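Local coordinates for reticulocyte-binding protein 2a (Plasmodium vivax, PDB 4Z8N) that probably binds a receptor on the surface of reticulocytes during host-cell invasion by the parasite, this chain being its largely helical erythrocyte-binding domain, at residues V171-L174 / S175-A179; I204-L207 / Q208-L212. All coordinates share one frame; numbering follows the deposited sequence.

Overall arrangement
Contact 1 and contact 2 each lie within a single long helix and join neighbouring turns, so neither closes a loop. Going from the N terminus, helix 168-194 comes first and carries contact 1 near its start; after a short connection the chain enters helix 199-237, where contact 2 sits. The two therefore follow in series, with no nesting or crossing, and their centres are about 15 Å apart. They meet where the helices pack: Leu-177 CD2 lies 4.1 Å from Met-211 CE, and Lys-178 approaches Leu-212. Helix 246-297 touches both contacts, while helix 71-85 also packs on 204-212, tying it to an earlier part of the helical domain.

Contact 1 of 2, residues V171-L174 / S175-A179; sequences VNYL and STLKA
Tyr-173 lays the phenolic end of its ring beside the CD2 methyl of Leu-177, one helical turn further on. Their side chains run in the same direction, and CD2 of Leu-177 comes within 3.7 Å of Tyr-173 OH and 3.9 Å of Tyr-173 CZ. The methyl meets the ring obliquely, in van der Waals packing at its hydroxyl end. Both residues have CG anti to the backbone N (chi1 179° in Tyr-173 and -172° in Leu-177), which sends the two side chains off the helix in step. The backbone bond from Leu-177 N to Tyr-173 O, 2.8 Å, links the same two residues.

On another side of the helix, Thr-176 turns its hydroxyl back on the preceding turn. OG1 stands beside its own backbone N, chi1 -60°, and donates to Asn-172 O at 2.8 Å. The same carbonyl accepts Thr-176 N at 3.0 Å, and the two donors arrive from opposite faces of its plane. One oxygen is thus gripped twice by one residue, which fixes the rotation of the threonine and satisfies its hydroxyl on an exposed surface.

Leu-174 is buried against Thr-222 of helix 199-237 and Leu-277 of helix 246-297. Leu-177 also packs on Leu-277, whereas Asn-172 and Thr-176 are exposed. This division into an apolar and a polar side marks an amphipathic helix, as in antiparallel helical bundles, with the threonine hydroxyl bonded to the i-4 carbonyl.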
# COMPACT_ATOMS: atom_id res chain seq x y z
N VAL A 171 -6.41 -2.43 -12.69
CA VAL A 171 -5.30 -2.31 -13.63
C VAL A 171 -5.65 -1.50 -14.86
O VAL A 171 -4.92 -0.59 -15.24
CB VAL A 171 -4.81 -3.70 -14.09
CG1 VAL A 171 -3.58 -3.57 -14.96
CG2 VAL A 171 -4.53 -4.59 -12.89
N ASN A 172 -6.78 -1.83 -15.47
CA ASN A 172 -7.23 -1.14 -16.68
C ASN A 172 -7.54 0.32 -16.40
O ASN A 172 -7.25 1.19 -17.22
CB ASN A 172 -8.45 -1.84 -17.28
CG ASN A 172 -8.11 -3.21 -17.83
OD1 ASN A 172 -6.97 -3.48 -18.21
ND2 ASN A 172 -9.11 -4.08 -17.89
N TYR A 173 -8.14 0.59 -15.24
CA TYR A 173 -8.42 1.97 -14.87
C TYR A 173 -7.13 2.77 -14.70
O TYR A 173 -6.98 3.84 -15.30
CB TYR A 173 -9.26 2.04 -13.59
CG TYR A 173 -9.57 3.46 -13.16
CD1 TYR A 173 -10.22 4.34 -14.02
CD2 TYR A 173 -9.20 3.92 -11.90
CE1 TYR A 173 -10.50 5.64 -13.63
CE2 TYR A 173 -9.48 5.22 -11.50
CZ TYR A 173 -10.13 6.07 -12.37
OH TYR A 173 -10.41 7.36 -11.98
N LEU A 174 -6.21 2.25 -13.90
CA LEU A 174 -4.93 2.92 -13.66
C LEU A 174 -4.18 3.18 -14.95
O LEU A 174 -3.68 4.29 -15.18
CB LEU A 174 -4.06 2.09 -12.71
CG LEU A 174 -4.55 1.94 -11.28
CD1 LEU A 174 -3.56 1.13 -10.45
CD2 LEU A 174 -4.80 3.29 -10.65
N SER A 175 -4.11 2.17 -15.81
CA SER A 175 -3.40 2.25 -17.08
C SER A 175 -4.04 3.28 -18.02
O SER A 175 -3.34 4.04 -18.69
CB SER A 175 -3.36 0.88 -17.74
OG SER A 175 -2.82 0.96 -19.05
N THR A 176 -5.36 3.29 -18.07
CA THR A 176 -6.08 4.18 -18.97
C THR A 176 -6.03 5.62 -18.47
O THR A 176 -5.87 6.55 -19.26
CB THR A 176 -7.55 3.72 -19.14
OG1 THR A 176 -7.57 2.40 -19.67
CG2 THR A 176 -8.29 4.64 -20.08
N LEU A 177 -6.16 5.80 -17.17
CA LEU A 177 -6.07 7.14 -16.58
C LEU A 177 -4.66 7.69 -16.71
O LEU A 177 -4.47 8.87 -16.99
CB LEU A 177 -6.50 7.12 -15.12
CG LEU A 177 -6.64 8.49 -14.46
CD1 LEU A 177 -7.65 9.34 -15.21
CD2 LEU A 177 -7.03 8.35 -12.99
N LYS A 178 -3.66 6.83 -16.50
CA LYS A 178 -2.27 7.22 -16.65
C LYS A 178 -2.00 7.79 -18.04
O LYS A 178 -1.35 8.82 -18.18
CB LYS A 178 -1.34 6.03 -16.39
CG LYS A 178 0.14 6.35 -16.49
CD LYS A 178 0.96 5.10 -16.21
CE LYS A 178 2.44 5.39 -16.18
NZ LYS A 178 3.23 4.16 -15.88
N ALA A 179 -2.52 7.11 -19.06
CA ALA A 179 -2.34 7.54 -20.44
C ALA A 179 -2.93 8.93 -20.68
O ALA A 179 -2.30 9.77 -21.32
CB ALA A 179 -2.95 6.52 -21.40

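Contact 2 of 2, residues I204-L207 / Q208-L212; sequences INFL and QEEML
Phe-206 brings its CE2 corner against the carboxylate of Glu-210 one turn ahead, with OE2 of Glu-210 3.1 Å from Phe-206 CE2. Ring and carboxylate planes stand 52° apart, and the oxygen approaches the ring obliquely. The glutamate adopts an uncommon helical conformation: chi1 of 66° places CG between the backbone N and the carbonyl carbon, and the extended chain beyond folds the carboxylate back over the preceding turn. OE2 of Glu-210 thereby also meets the CD1 methyl of Leu-207, at 3.2 Å. Phe-206 reaches this group with CG anti to its backbone N, chi1 170°, and its ring packs edge-to-face with Tyr-104.

On another side of the turn, Gln-208 and Ile-204 lie side by side, pointing the same way. With CG beside the backbone N, Gln-208 sets CG 3.3 Å from Ile-204 O, and its extended chain carries CD to 3.9 Å from Ile-204 CG2. Leu-207 CD1 lies 4.4 Å from Met-211 CG, a looser apolar approach.

Glu-210 is buried among apolar groups, and Glu-85 of helix 71-85 brings its own carboxylate close. A buried carboxylate in such surroundings, with a second acid beside it, would probably have a raised pKa.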
# COMPACT_ATOMS: atom_id res chain seq x y z
N ILE A 204 -2.33 22.76 -12.28
CA ILE A 204 -2.63 21.67 -13.21
C ILE A 204 -1.45 20.71 -13.29
O ILE A 204 -1.57 19.49 -13.14
CB ILE A 204 -2.95 22.24 -14.61
CG1 ILE A 204 -4.30 22.94 -14.60
CG2 ILE A 204 -2.93 21.18 -15.67
CD1 ILE A 204 -4.66 23.57 -15.93
N ASN A 205 -0.31 21.32 -13.58
CA ASN A 205 1.02 20.76 -13.46
C ASN A 205 1.32 20.01 -12.17
O ASN A 205 1.85 18.91 -12.24
CB ASN A 205 1.94 21.95 -13.65
CG ASN A 205 2.33 22.15 -15.08
OD1 ASN A 205 3.35 21.62 -15.47
ND2 ASN A 205 1.35 22.59 -15.94
N PHE A 206 0.98 20.56 -11.02
CA PHE A 206 1.14 19.85 -9.74
C PHE A 206 0.17 18.67 -9.56
O PHE A 206 0.55 17.58 -9.11
CB PHE A 206 0.98 20.83 -8.59
CG PHE A 206 0.89 20.17 -7.24
CD1 PHE A 206 2.02 19.66 -6.63
CD2 PHE A 206 -0.32 20.09 -6.58
CE1 PHE A 206 1.95 19.08 -5.39
CE2 PHE A 206 -0.40 19.50 -5.34
CZ PHE A 206 0.74 18.99 -4.74
N LEU A 207 -1.10 18.92 -9.88
CA LEU A 207 -2.15 17.91 -9.74
C LEU A 207 -1.97 16.72 -10.68
O LEU A 207 -2.10 15.58 -10.26
CB LEU A 207 -3.52 18.56 -9.98
CG LEU A 207 -4.73 17.70 -9.63
CD1 LEU A 207 -4.57 17.05 -8.27
CD2 LEU A 207 -5.97 18.56 -9.66
N GLN A 208 -1.50 16.98 -11.91
CA GLN A 208 -1.12 15.94 -12.85
C GLN A 208 0.02 15.11 -12.30
O GLN A 208 0.03 13.93 -12.45
CB GLN A 208 -0.71 16.49 -14.22
CG GLN A 208 -1.84 16.91 -15.12
CD GLN A 208 -1.40 17.66 -16.36
OE1 GLN A 208 -2.20 17.94 -17.20
NE2 GLN A 208 -0.16 17.99 -16.46
N GLU A 209 1.00 15.76 -11.69
CA GLU A 209 2.14 14.99 -11.18
C GLU A 209 1.78 14.10 -10.00
O GLU A 209 2.23 12.96 -9.92
CB GLU A 209 3.29 15.92 -10.79
CG GLU A 209 4.62 15.20 -10.49
CD GLU A 209 5.81 16.14 -10.57
OE1 GLU A 209 5.61 17.30 -10.99
OE2 GLU A 209 6.93 15.73 -10.19
N GLU A 210 0.98 14.61 -9.07
CA GLU A 210 0.63 13.81 -7.90
C GLU A 210 -0.37 12.72 -8.28
O GLU A 210 -0.43 11.68 -7.63
CB GLU A 210 0.10 14.70 -6.76
CG GLU A 210 -1.21 15.41 -7.00
CD GLU A 210 -1.67 16.21 -5.78
OE1 GLU A 210 -1.28 15.85 -4.65
OE2 GLU A 210 -2.41 17.20 -5.95
N MET A 211 -1.14 12.94 -9.34
CA MET A 211 -2.02 11.88 -9.83
C MET A 211 -1.21 10.75 -10.45
O MET A 211 -1.54 9.58 -10.28
CB MET A 211 -3.04 12.43 -10.83
CG MET A 211 -4.19 13.15 -10.17
SD MET A 211 -5.47 13.69 -11.32
CE MET A 211 -6.24 12.13 -11.73
N LEU A 212 -0.13 11.10 -11.15
CA LEU A 212 0.78 10.11 -11.69
C LEU A 212 1.51 9.37 -10.56
O LEU A 212 1.75 8.17 -10.65
CB LEU A 212 1.78 10.76 -12.65
CG LEU A 212 1.23 11.20 -14.01
CD1 LEU A 212 2.27 12.00 -14.79
CD2 LEU A 212 0.75 10.01 -14.83